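Local coordinates for protein glycosyltransferase (duf1792) (Streptococcus sanguinis, PDB 5V4A) that binds UDP as the C-terminal, GT-D-fold glycosyltransferase domain of a longer protein and probably transfers a sugar from a UDP-activated donor, at residues A[23-28]-A[65-70]; A[52-57]-A[204-209]; A[136-141]-A[195-200]; A[155-160]-A[227-232]. One frame throughout, in Å; residues are numbered along the deposited sequence.

In the fold
All four contacts lie in one alpha/beta glycosyltransferase domain; contacts 1 to 3 reach its UDP pocket and contact 4 lies farther out. Contact 1 joins two strands of the three-stranded parallel sheet. Contact 2, its centre about 10 Å from that of contact 1, packs helix 201-213 on Val-26 and both its helices on Phe-28, just past strand 24-27. Strand 195-199 of contact 3 belongs to the five-stranded parallel sheet and runs directly into helix 201-213, and contacts 2 and 3 touch, chiefly at Thr-198. Contact 4, across the chain's centre from contacts 1 and 2, meets contact 3 at Trp-138. Along the chain, contact 1 closes before contacts 3 and 4 open, and contact 3 is nested within contact 2.

Contact 1: A[23-28]-A[65-70]; sequences ASVVRF and RLMVCL. With UDP (uridine-5'-diphosphate), chain C.
Ala-23 enters the pairing beside Arg-65, its CB against the Arg-65 carbonyl, just ahead of parallel strands 24-27 and 66-70. Ser-24 N donates to Arg-65 O (3.0 Å) from well above the carbonyl plane; water 1 donates to the same oxygen and also bonds Ser-24 OG, which is held by the backbone N of Ala-218 on the neighbouring strand. Ser-24 O then accepts a nearly straight bond from Met-67 N (2.8 Å). Val-25 faces the same way as Met-67 and Cys-69: its CG2, anti to the backbone N, reaches Cys-69 SG at 3.5 Å and Met-67 CE at 3.7 Å, under helix 11-21. Val-26 emerges on the other face, where its CG2 lies alongside Val-68 CG2 (3.9 Å); its N bonds Met-67 O and its O accepts from Cys-69 N. Arg-27 packs its CB on Cys-69 CB, then bends at CG-CD (chi3 -70°) to carry the guanidinium off to UDP. There NH1 (3.0 Å) and NH2 both grip O1B, NH2 adds a weak bond to O2A, and Asp-220 pairs with NH2. Finally Phe-28 N donates to Cys-69 O (2.8 Å), an oxygen also in plane at the Phe-28 ring edge, while CE1 touches Val-68 CG1. Ligand-binding residues at the C-terminal end of a parallel strand are characteristic of alpha/beta nucleotide sites; here Arg-27 fills that place in the GT-D-fold domain.

Contact 2: A[52-57]-A[204-209]; sequences ARLREI and AKVLVY
Ile-57 and Leu-54 of helix 48-58 meet Tyr-209, Val-206 and Lys-205 of helix 201-213, the short segments crossing at 60° with axes 9.9 Å apart. The buried part is mostly aliphatic, with no hydrogen bond between the segments. Ile-57 CD1 rests against Tyr-209 CB (3.7 Å) and the Lys-205 carbonyl oxygen, and Leu-54 CD2 touches Lys-205 CB (3.9 Å) and Val-206 CG2. Phe-28 lies against Leu-54, Ile-57 and Lys-205 on the inner side. Toward solvent, Arg-53 and Tyr-209 are partly exposed and the contact turns polar. Arg-53, bent at CB-CG (chi2 68°), lays its CG on Val-206 CG1 (3.7 Å) and brings its NH2 to within 3.1 Å of Tyr-209 CE2, with guanidinium and phenol planes 84° apart. Here NH1 makes a salt bridge of 3.3 Å to Glu-56 OE1 one turn along its own helix, approaching from above the carboxylate plane, while NH2 pairs with Asp-210. The base of the UDP-binding Lys-205 side chain packs on Leu-54; its amine leaves the interface for salt bridges to Asp-220 and UDP O2A. Arg-53, shared between Glu-56 of its own helix and Asp-210 of the other, thus ties the two helices by charge across the solvent side.

Contact 3: A[136-141]-A[195-200]; sequences QLWQDK and LILTML. With UDP (uridine-5'-diphosphate), chain C.
A type II beta turn from Trp-138 to Lys-141 closes off helix 127-138 and leads the chain into strand 142-148; this turn packs on the start of strand 195-199, the strand beside 142-148 in the same parallel sheet. The turn is tied by Lys-141 N to Trp-138 O (3.1 Å), and Lys-141 NZ curls back to Leu-137 O in a weak bond of 3.3 Å. Leu-195, with CG anti to the backbone N (chi1 170°), points its CD2 at the helix end and the start of the turn: it meets Leu-137 O at 3.4 Å and Trp-138 CB at 4.2 Å. No hydrogen bond crosses between the two segments. Two residues on, Leu-197 places CD1 by Trp-138 CE3 (3.9 Å), the two side chains crossing at about a right angle. Trp-138 reaches it because CG sits between the backbone N and the carbonyl carbon (chi1 53°), which carries the indole along the strand; NE1 is bonded to Leu-159 O, and Phe-160 meets the ring. On the other face of the strand Thr-198 packs against Ala-204, Leu-207 and Val-208 of helix 201-213. Beyond it the chain passes UDP, Leu-200 N lying 3.4 Å from the ribose O4' and Leu-200 CD1 3.5 Å from the uracil O2. A nucleotide just past the C-terminal end of a parallel strand is typical of Rossmann-like alpha/beta folds, consistent with the GT-D assignment.

Contact 4: A[155-160]-A[227-232]; sequences VGNDLF and EYEWFQ
Tyr-228 is sandwiched by Leu-159 and Gln-232, and three loop side chains are turned around its ring. Leu-159 CG lies over one face, offset toward the rim, in a CH-pi contact 4.0 Å from the centroid. Gln-232 CG, one turn along the helix, sits over the centre of the opposite face, 3.9 Å above the plane. Asp-158 approaches at the ring edge: its OD1, in the plane of the ring, accepts a hydrogen bond from Tyr-228 OH (2.6 Å) on its syn side, though out of the carboxylate plane, with carboxylate and ring planes 30° apart. Water 3 donates to both Asp-158 OD2 and Tyr-228 OH, closing a small polar ring, and Lys-135 also bonds that hydroxyl. Asn-157 stands more steeply, its amide plane 73° from the tyrosine ring. Its two ends serve different partners: OD1 accepts from Leu-159 N (2.9 Å) on a lone pair, an Asx turn that shapes the loop, while ND2 gives an almost perfectly straight bond to Glu-229 OE1 (2.9 Å), in the amide plane but above the carboxylate plane. Asp-225 takes a further bond from ND2, and Lys-244 balances Glu-229. The loop between strands 142-148 and 165-171 is thereby fastened to helix 224-233, with Phe-131 of helix 127-138 edge-to-face with Tyr-228 and Phe-160 packing on Leu-143 and Ile-145 of strand 142-148.

Contact 1: A[23-28]-A[65-70]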
# COMPACT_ATOMS: atom_id res chain seq x y z
N ALA A 23 -3.93 -7.14 -13.18
CA ALA A 23 -3.53 -6.96 -14.57
C ALA A 23 -2.01 -6.88 -14.70
O ALA A 23 -1.30 -6.52 -13.77
CB ALA A 23 -4.15 -5.70 -15.16
N SER A 24 -1.53 -7.25 -15.89
CA SER A 24 -0.18 -6.90 -16.29
C SER A 24 -0.12 -5.41 -16.60
O SER A 24 -1.14 -4.75 -16.78
CB SER A 24 0.21 -7.71 -17.53
OG SER A 24 0.41 -9.07 -17.20
N VAL A 25 1.10 -4.86 -16.73
CA VAL A 25 1.21 -3.44 -17.02
C VAL A 25 2.37 -3.18 -17.97
O VAL A 25 3.42 -3.81 -17.87
CB VAL A 25 1.39 -2.61 -15.73
CG1 VAL A 25 2.69 -2.96 -15.03
CG2 VAL A 25 1.36 -1.14 -16.07
N VAL A 26 2.14 -2.24 -18.90
CA VAL A 26 3.16 -1.70 -19.80
C VAL A 26 3.09 -0.18 -19.73
O VAL A 26 2.00 0.40 -19.78
CB VAL A 26 3.02 -2.16 -21.27
CG1 VAL A 26 3.49 -3.57 -21.42
CG2 VAL A 26 1.59 -1.96 -21.85
N ARG A 27 4.25 0.46 -19.61
CA ARG A 27 4.34 1.90 -19.44
C ARG A 27 5.15 2.47 -20.59
O ARG A 27 6.17 1.90 -20.98
CB ARG A 27 5.01 2.27 -18.10
CG ARG A 27 4.69 1.35 -16.94
CD ARG A 27 5.65 1.59 -15.76
NE ARG A 27 6.95 1.10 -16.17
CZ ARG A 27 7.93 1.87 -16.63
NH1 ARG A 27 7.77 3.20 -16.63
NH2 ARG A 27 9.06 1.32 -17.06
N PHE A 28 4.72 3.59 -21.13
CA PHE A 28 5.46 4.26 -22.19
C PHE A 28 5.89 5.62 -21.69
O PHE A 28 5.06 6.38 -21.18
CB PHE A 28 4.63 4.38 -23.46
CG PHE A 28 4.37 3.08 -24.11
CD1 PHE A 28 3.24 2.34 -23.80
CD2 PHE A 28 5.29 2.56 -25.02
CE1 PHE A 28 3.02 1.11 -24.40
CE2 PHE A 28 5.08 1.35 -25.62
CZ PHE A 28 3.94 0.61 -25.31
N ARG A 65 -6.76 -7.47 -18.24
CA ARG A 65 -5.62 -8.30 -18.62
C ARG A 65 -4.34 -7.48 -18.70
O ARG A 65 -3.27 -7.95 -18.29
CB ARG A 65 -5.92 -8.98 -19.97
CG ARG A 65 -4.84 -9.94 -20.51
CD ARG A 65 -5.12 -10.43 -21.94
NE ARG A 65 -4.76 -9.44 -22.96
CZ ARG A 65 -4.43 -9.73 -24.21
NH1 ARG A 65 -4.38 -11.00 -24.63
NH2 ARG A 65 -4.11 -8.75 -25.05
N LEU A 66 -4.43 -6.24 -19.17
CA LEU A 66 -3.24 -5.45 -19.41
C LEU A 66 -3.57 -3.97 -19.32
O LEU A 66 -4.48 -3.50 -20.01
CB LEU A 66 -2.64 -5.79 -20.78
CG LEU A 66 -1.48 -4.89 -21.21
CD1 LEU A 66 -0.39 -5.08 -20.19
CD2 LEU A 66 -0.99 -5.32 -22.58
N MET A 67 -2.82 -3.24 -18.50
CA MET A 67 -2.94 -1.79 -18.39
C MET A 67 -1.82 -1.14 -19.18
O MET A 67 -0.65 -1.48 -19.01
CB MET A 67 -2.87 -1.32 -16.93
CG MET A 67 -3.26 0.15 -16.74
SD MET A 67 -3.29 0.72 -15.02
CE MET A 67 -1.63 0.32 -14.49
N VAL A 68 -2.18 -0.19 -20.05
CA VAL A 68 -1.23 0.55 -20.87
C VAL A 68 -1.05 1.93 -20.26
O VAL A 68 -2.05 2.60 -19.96
CB VAL A 68 -1.71 0.65 -22.33
CG1 VAL A 68 -0.76 1.52 -23.15
CG2 VAL A 68 -1.91 -0.75 -22.94
N CYS A 69 0.20 2.36 -20.06
CA CYS A 69 0.50 3.59 -19.33
C CYS A 69 1.19 4.62 -20.20
O CYS A 69 1.96 4.28 -21.11
CB CYS A 69 1.35 3.30 -18.09
SG CYS A 69 0.55 2.16 -16.92
N LEU A 70 0.90 5.88 -19.92
CA LEU A 70 1.51 7.04 -20.54
C LEU A 70 2.01 7.97 -19.45
O LEU A 70 1.57 7.87 -18.30
CB LEU A 70 0.52 7.80 -21.44
CG LEU A 70 -0.02 7.05 -22.66
CD1 LEU A 70 -1.14 7.86 -23.28
CD2 LEU A 70 1.10 6.80 -23.66
N1 UDP C . 17.66 -1.49 -19.71
C2 UDP C . 18.31 -2.68 -19.93
N3 UDP C . 18.56 -2.96 -21.25
C4 UDP C . 18.22 -2.19 -22.35
C5 UDP C . 17.53 -0.98 -22.03
C6 UDP C . 17.26 -0.68 -20.74
O2 UDP C . 18.66 -3.43 -19.04
O4 UDP C . 18.51 -2.59 -23.49
C1' UDP C . 17.30 -1.17 -18.30
C2' UDP C . 18.09 -0.08 -17.60
O2' UDP C . 19.37 -0.55 -17.17
C3' UDP C . 17.13 0.25 -16.43
C4' UDP C . 15.73 -0.05 -17.02
O4' UDP C . 15.97 -0.71 -18.28
O3' UDP C . 17.31 -0.61 -15.31
C5' UDP C . 14.84 1.15 -17.22
O5' UDP C . 13.62 0.83 -17.93
PA UDP C . 12.61 1.97 -18.36
O1A UDP C . 13.23 2.87 -19.43
O2A UDP C . 11.33 1.30 -18.70
O3A UDP C . 12.44 2.89 -17.03
PB UDP C . 11.41 4.01 -16.58
O1B UDP C . 10.42 4.05 -17.75
O2B UDP C . 12.27 5.30 -16.57
O3B UDP C . 10.76 3.68 -15.28
O HOH W 1 -2.24 -10.23 -17.47

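Contact 2: A[52-57]-A[204-209]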
# COMPACT_ATOMS: atom_id res chain seq x y z
N ALA A 52 7.89 0.33 -34.59
CA ALA A 52 6.55 0.05 -35.08
C ALA A 52 5.77 -0.75 -34.05
O ALA A 52 4.55 -0.57 -33.89
CB ALA A 52 6.61 -0.69 -36.42
N ARG A 53 6.45 -1.66 -33.36
CA ARG A 53 5.80 -2.44 -32.31
C ARG A 53 5.43 -1.57 -31.12
O ARG A 53 4.38 -1.79 -30.50
CB ARG A 53 6.70 -3.59 -31.87
CG ARG A 53 6.02 -4.58 -30.94
CD ARG A 53 4.92 -5.38 -31.63
NE ARG A 53 4.52 -6.52 -30.81
CZ ARG A 53 3.45 -7.28 -31.06
NH1 ARG A 53 2.68 -7.02 -32.11
NH2 ARG A 53 3.16 -8.30 -30.27
N LEU A 54 6.26 -0.59 -30.77
CA LEU A 54 5.91 0.27 -29.64
C LEU A 54 4.71 1.14 -29.97
O LEU A 54 3.78 1.29 -29.16
CB LEU A 54 7.10 1.15 -29.25
CG LEU A 54 8.37 0.49 -28.76
CD1 LEU A 54 9.47 1.55 -28.61
CD2 LEU A 54 8.13 -0.22 -27.43
N ARG A 55 4.71 1.73 -31.17
CA ARG A 55 3.58 2.52 -31.62
C ARG A 55 2.30 1.69 -31.61
O ARG A 55 1.23 2.19 -31.23
CB ARG A 55 3.86 3.06 -33.01
CG ARG A 55 2.85 4.04 -33.56
CD ARG A 55 3.35 4.53 -34.89
NE ARG A 55 3.64 3.39 -35.76
CZ ARG A 55 4.38 3.46 -36.86
NH1 ARG A 55 4.92 4.62 -37.23
NH2 ARG A 55 4.59 2.37 -37.58
N GLU A 56 2.41 0.41 -31.95
CA GLU A 56 1.22 -0.44 -32.00
C GLU A 56 0.64 -0.65 -30.61
O GLU A 56 -0.58 -0.63 -30.42
CB GLU A 56 1.53 -1.78 -32.65
CG GLU A 56 0.27 -2.56 -32.95
CD GLU A 56 0.52 -3.96 -33.47
OE1 GLU A 56 1.68 -4.33 -33.73
OE2 GLU A 56 -0.48 -4.72 -33.56
N ILE A 57 1.51 -0.90 -29.62
CA ILE A 57 1.05 -1.17 -28.27
C ILE A 57 0.49 0.10 -27.63
O ILE A 57 -0.52 0.05 -26.92
CB ILE A 57 2.20 -1.78 -27.44
CG1 ILE A 57 2.68 -3.10 -28.04
CG2 ILE A 57 1.78 -2.03 -26.02
CD1 ILE A 57 4.01 -3.56 -27.43
N ALA A 204 11.34 -4.06 -22.63
CA ALA A 204 10.38 -4.49 -21.62
C ALA A 204 8.94 -4.39 -22.12
O ALA A 204 8.09 -5.22 -21.78
CB ALA A 204 10.55 -3.68 -20.33
N LYS A 205 8.65 -3.38 -22.95
CA LYS A 205 7.26 -3.15 -23.34
C LYS A 205 6.78 -4.21 -24.32
O LYS A 205 5.65 -4.70 -24.23
CB LYS A 205 7.11 -1.76 -23.95
CG LYS A 205 7.35 -0.64 -22.94
CD LYS A 205 8.77 -0.20 -22.83
CE LYS A 205 8.92 0.97 -21.85
NZ LYS A 205 9.04 0.64 -20.38
N VAL A 206 7.65 -4.59 -25.26
CA VAL A 206 7.30 -5.64 -26.21
C VAL A 206 7.28 -6.98 -25.52
O VAL A 206 6.47 -7.86 -25.85
CB VAL A 206 8.31 -5.63 -27.37
CG1 VAL A 206 7.85 -6.60 -28.43
CG2 VAL A 206 8.49 -4.22 -27.92
N LEU A 207 8.20 -7.19 -24.58
CA LEU A 207 8.26 -8.43 -23.82
C LEU A 207 6.97 -8.65 -23.03
O LEU A 207 6.34 -9.71 -23.14
CB LEU A 207 9.49 -8.40 -22.90
CG LEU A 207 9.87 -9.65 -22.09
CD1 LEU A 207 9.83 -10.92 -22.93
CD2 LEU A 207 11.22 -9.48 -21.38
N VAL A 208 6.57 -7.66 -22.23
CA VAL A 208 5.34 -7.83 -21.46
C VAL A 208 4.17 -8.11 -22.40
O VAL A 208 3.37 -9.02 -22.17
CB VAL A 208 5.04 -6.61 -20.58
CG1 VAL A 208 3.59 -6.73 -20.05
CG2 VAL A 208 6.02 -6.55 -19.42
N TYR A 209 4.03 -7.30 -23.46
CA TYR A 209 2.92 -7.52 -24.38
C TYR A 209 2.92 -8.94 -24.93
O TYR A 209 1.90 -9.64 -24.90
CB TYR A 209 2.95 -6.52 -25.53
CG TYR A 209 1.78 -6.73 -26.47
CD1 TYR A 209 0.61 -6.03 -26.30
CD2 TYR A 209 1.85 -7.65 -27.51
CE1 TYR A 209 -0.47 -6.24 -27.15
CE2 TYR A 209 0.77 -7.87 -28.36
CZ TYR A 209 -0.38 -7.15 -28.18
OH TYR A 209 -1.46 -7.35 -29.01

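Contact 3: A[136-141]-A[195-200]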
# COMPACT_ATOMS: atom_id res chain seq x y z
N GLN A 136 3.42 -4.53 -2.24
CA GLN A 136 2.34 -5.49 -2.05
C GLN A 136 2.07 -6.29 -3.32
O GLN A 136 1.50 -7.38 -3.25
CB GLN A 136 1.08 -4.75 -1.60
CG GLN A 136 -0.03 -5.65 -1.04
CD GLN A 136 0.35 -6.32 0.27
OE1 GLN A 136 1.19 -5.82 1.01
NE2 GLN A 136 -0.26 -7.46 0.55
N LEU A 137 2.47 -5.77 -4.48
CA LEU A 137 2.29 -6.51 -5.73
C LEU A 137 3.13 -7.78 -5.76
O LEU A 137 2.72 -8.78 -6.36
CB LEU A 137 2.65 -5.61 -6.91
CG LEU A 137 1.70 -4.45 -7.22
CD1 LEU A 137 2.33 -3.58 -8.28
CD2 LEU A 137 0.37 -4.98 -7.72
N TRP A 138 4.29 -7.77 -5.11
CA TRP A 138 5.15 -8.94 -5.11
C TRP A 138 5.35 -9.57 -3.75
O TRP A 138 6.09 -10.55 -3.65
CB TRP A 138 6.51 -8.61 -5.73
CG TRP A 138 7.28 -7.41 -5.15
CD1 TRP A 138 7.95 -7.36 -3.96
CD2 TRP A 138 7.47 -6.14 -5.78
NE1 TRP A 138 8.53 -6.12 -3.80
CE2 TRP A 138 8.26 -5.36 -4.91
CE3 TRP A 138 7.06 -5.58 -6.99
CZ2 TRP A 138 8.64 -4.05 -5.21
CZ3 TRP A 138 7.45 -4.27 -7.29
CH2 TRP A 138 8.23 -3.53 -6.41
N GLN A 139 4.71 -9.04 -2.69
CA GLN A 139 4.87 -9.62 -1.36
C GLN A 139 4.48 -11.09 -1.36
O GLN A 139 3.39 -11.45 -1.81
CB GLN A 139 4.02 -8.86 -0.33
CG GLN A 139 4.56 -7.53 0.11
CD GLN A 139 5.99 -7.64 0.59
OE1 GLN A 139 6.25 -8.10 1.70
NE2 GLN A 139 6.92 -7.23 -0.27
N ASP A 140 5.39 -11.94 -0.86
CA ASP A 140 5.16 -13.38 -0.71
C ASP A 140 4.94 -14.10 -2.03
O ASP A 140 4.32 -15.17 -2.07
CB ASP A 140 3.98 -13.66 0.24
CG ASP A 140 4.26 -13.23 1.68
OD1 ASP A 140 3.53 -12.34 2.18
OD2 ASP A 140 5.21 -13.77 2.30
N LYS A 141 5.47 -13.56 -3.13
CA LYS A 141 5.37 -14.16 -4.45
C LYS A 141 6.73 -14.72 -4.85
O LYS A 141 7.77 -14.17 -4.48
CB LYS A 141 4.92 -13.14 -5.50
CG LYS A 141 3.58 -12.48 -5.22
CD LYS A 141 2.43 -13.47 -5.30
CE LYS A 141 1.10 -12.75 -5.32
NZ LYS A 141 1.12 -11.66 -6.33
N LEU A 195 5.62 -14.66 -10.71
CA LEU A 195 5.27 -13.33 -11.20
C LEU A 195 6.49 -12.74 -11.91
O LEU A 195 7.59 -12.73 -11.35
CB LEU A 195 4.85 -12.42 -10.05
CG LEU A 195 4.68 -10.92 -10.31
CD1 LEU A 195 3.61 -10.67 -11.34
CD2 LEU A 195 4.34 -10.19 -9.00
N ILE A 196 6.30 -12.26 -13.14
CA ILE A 196 7.40 -11.75 -13.95
C ILE A 196 7.46 -10.23 -13.78
O ILE A 196 6.45 -9.54 -14.00
CB ILE A 196 7.23 -12.12 -15.44
CG1 ILE A 196 7.19 -13.65 -15.59
CG2 ILE A 196 8.39 -11.56 -16.26
CD1 ILE A 196 6.50 -14.14 -16.87
N LEU A 197 8.62 -9.72 -13.39
CA LEU A 197 8.90 -8.28 -13.33
C LEU A 197 9.99 -7.95 -14.33
O LEU A 197 10.98 -8.68 -14.42
CB LEU A 197 9.37 -7.82 -11.94
CG LEU A 197 8.62 -8.25 -10.69
CD1 LEU A 197 9.31 -7.75 -9.37
CD2 LEU A 197 7.21 -7.74 -10.82
N THR A 198 9.84 -6.86 -15.06
CA THR A 198 10.84 -6.54 -16.07
C THR A 198 11.29 -5.08 -15.94
O THR A 198 10.49 -4.18 -15.64
CB THR A 198 10.34 -6.87 -17.50
OG1 THR A 198 11.44 -6.81 -18.42
CG2 THR A 198 9.27 -5.91 -17.95
N MET A 199 12.60 -4.89 -16.10
CA MET A 199 13.27 -3.60 -16.02
C MET A 199 14.19 -3.61 -17.23
O MET A 199 15.34 -4.04 -17.11
CB MET A 199 14.07 -3.44 -14.73
CG MET A 199 13.29 -3.53 -13.41
SD MET A 199 12.56 -5.15 -13.11
CE MET A 199 14.05 -6.05 -12.97
N LEU A 200 13.69 -3.21 -18.41
CA LEU A 200 14.42 -3.48 -19.63
C LEU A 200 14.13 -2.46 -20.72
O LEU A 200 14.20 -2.80 -21.91
CB LEU A 200 14.11 -4.90 -20.15
CG LEU A 200 15.12 -5.65 -21.03
CD1 LEU A 200 16.47 -5.90 -20.33
CD2 LEU A 200 14.51 -6.96 -21.58
N1 UDP C . 17.66 -1.49 -19.71
C2 UDP C . 18.31 -2.68 -19.93
N3 UDP C . 18.56 -2.96 -21.25
C4 UDP C . 18.22 -2.19 -22.35
C5 UDP C . 17.53 -0.98 -22.03
C6 UDP C . 17.26 -0.68 -20.74
O2 UDP C . 18.66 -3.43 -19.04
O4 UDP C . 18.51 -2.59 -23.49
C1' UDP C . 17.30 -1.17 -18.30
C2' UDP C . 18.09 -0.08 -17.60
O2' UDP C . 19.37 -0.55 -17.17
C3' UDP C . 17.13 0.25 -16.43
C4' UDP C . 15.73 -0.05 -17.02
O4' UDP C . 15.97 -0.71 -18.28
O3' UDP C . 17.31 -0.61 -15.31
C5' UDP C . 14.84 1.15 -17.22
O5' UDP C . 13.62 0.83 -17.93
PA UDP C . 12.61 1.97 -18.36
O1A UDP C . 13.23 2.87 -19.43
O2A UDP C . 11.33 1.30 -18.70
O3A UDP C . 12.44 2.89 -17.03
PB UDP C . 11.41 4.01 -16.58
O1B UDP C . 10.42 4.05 -17.75
O2B UDP C . 12.27 5.30 -16.57
O3B UDP C . 10.76 3.68 -15.28

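Contact 4: A[155-160]-A[227-232]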
# COMPACT_ATOMS: atom_id res chain seq x y z
N VAL A 155 19.56 -4.87 -5.42
CA VAL A 155 20.87 -5.19 -4.86
C VAL A 155 21.31 -4.02 -3.99
O VAL A 155 21.40 -2.88 -4.47
CB VAL A 155 21.90 -5.48 -5.96
CG1 VAL A 155 23.23 -5.83 -5.34
CG2 VAL A 155 21.42 -6.63 -6.86
N GLY A 156 21.57 -4.30 -2.71
CA GLY A 156 21.95 -3.26 -1.77
C GLY A 156 20.80 -2.57 -1.09
O GLY A 156 21.02 -1.60 -0.37
N ASN A 157 19.56 -3.01 -1.30
CA ASN A 157 18.42 -2.42 -0.62
C ASN A 157 17.41 -3.53 -0.36
O ASN A 157 17.61 -4.69 -0.75
CB ASN A 157 17.86 -1.25 -1.44
CG ASN A 157 17.29 -1.70 -2.80
OD1 ASN A 157 16.35 -2.48 -2.86
ND2 ASN A 157 17.86 -1.19 -3.89
N ASP A 158 16.31 -3.19 0.32
CA ASP A 158 15.32 -4.18 0.73
C ASP A 158 14.05 -4.13 -0.12
O ASP A 158 12.96 -4.49 0.35
CB ASP A 158 14.99 -3.99 2.21
CG ASP A 158 14.23 -2.71 2.48
OD1 ASP A 158 14.24 -1.82 1.61
OD2 ASP A 158 13.64 -2.58 3.57
N LEU A 159 14.17 -3.67 -1.37
CA LEU A 159 13.00 -3.52 -2.24
C LEU A 159 12.19 -4.81 -2.35
O LEU A 159 10.96 -4.80 -2.22
CB LEU A 159 13.45 -3.07 -3.63
CG LEU A 159 12.70 -2.02 -4.46
CD1 LEU A 159 12.89 -2.30 -5.94
CD2 LEU A 159 11.25 -1.89 -4.13
N PHE A 160 12.87 -5.93 -2.60
CA PHE A 160 12.25 -7.22 -2.87
C PHE A 160 12.41 -8.19 -1.71
O PHE A 160 12.17 -9.40 -1.88
CB PHE A 160 12.85 -7.83 -4.15
CG PHE A 160 12.63 -6.99 -5.37
CD1 PHE A 160 11.34 -6.70 -5.80
CD2 PHE A 160 13.71 -6.48 -6.09
CE1 PHE A 160 11.13 -5.93 -6.94
CE2 PHE A 160 13.51 -5.70 -7.22
CZ PHE A 160 12.22 -5.43 -7.65
N GLU A 227 14.64 4.92 -8.10
CA GLU A 227 13.77 5.79 -7.34
C GLU A 227 13.70 5.35 -5.89
O GLU A 227 13.64 6.19 -4.99
CB GLU A 227 12.37 5.83 -7.97
CG GLU A 227 12.36 6.56 -9.32
CD GLU A 227 11.85 7.98 -9.21
OE1 GLU A 227 11.61 8.42 -8.07
OE2 GLU A 227 11.69 8.65 -10.25
N TYR A 228 13.77 4.03 -5.64
CA TYR A 228 13.78 3.54 -4.26
C TYR A 228 15.07 3.93 -3.54
O TYR A 228 15.04 4.32 -2.37
CB TYR A 228 13.61 2.03 -4.24
CG TYR A 228 13.28 1.42 -2.89
CD1 TYR A 228 12.10 1.74 -2.23
CD2 TYR A 228 14.15 0.53 -2.29
CE1 TYR A 228 11.78 1.16 -1.01
CE2 TYR A 228 13.84 -0.06 -1.06
CZ TYR A 228 12.66 0.27 -0.43
OH TYR A 228 12.34 -0.29 0.79
N GLU A 229 16.21 3.82 -4.23
CA GLU A 229 17.46 4.23 -3.61
C GLU A 229 17.42 5.71 -3.25
O GLU A 229 17.76 6.09 -2.11
CB GLU A 229 18.63 3.93 -4.53
CG GLU A 229 18.93 2.47 -4.69
CD GLU A 229 19.84 1.92 -3.62
OE1 GLU A 229 20.09 0.70 -3.65
OE2 GLU A 229 20.32 2.69 -2.75
N TRP A 230 16.94 6.55 -4.17
CA TRP A 230 16.85 7.98 -3.87
C TRP A 230 15.89 8.23 -2.71
O TRP A 230 16.17 9.06 -1.84
CB TRP A 230 16.40 8.75 -5.11
CG TRP A 230 17.44 8.79 -6.17
CD1 TRP A 230 18.79 8.82 -5.98
CD2 TRP A 230 17.23 8.80 -7.59
NE1 TRP A 230 19.44 8.85 -7.19
CE2 TRP A 230 18.50 8.84 -8.20
CE3 TRP A 230 16.09 8.78 -8.39
CZ2 TRP A 230 18.67 8.85 -9.58
CZ3 TRP A 230 16.26 8.79 -9.77
CH2 TRP A 230 17.54 8.83 -10.35
N PHE A 231 14.76 7.51 -2.68
CA PHE A 231 13.80 7.63 -1.58
C PHE A 231 14.45 7.25 -0.25
O PHE A 231 14.35 8.00 0.73
CB PHE A 231 12.57 6.76 -1.89
CG PHE A 231 11.65 6.53 -0.72
CD1 PHE A 231 10.87 7.55 -0.22
CD2 PHE A 231 11.49 5.26 -0.19
CE1 PHE A 231 9.98 7.33 0.84
CE2 PHE A 231 10.60 5.02 0.86
CZ PHE A 231 9.84 6.06 1.38
N GLN A 232 15.18 6.14 -0.21
CA GLN A 232 15.75 5.70 1.06
C GLN A 232 16.85 6.62 1.56
O GLN A 232 17.05 6.75 2.77
CB GLN A 232 16.29 4.28 0.94
CG GLN A 232 15.28 3.24 0.48
CD GLN A 232 14.65 2.50 1.63
OE1 GLN A 232 13.85 3.05 2.38
NE2 GLN A 232 15.00 1.22 1.77
O HOH W 2 17.17 -0.66 1.90
O HOH W 3 12.24 -0.11 3.95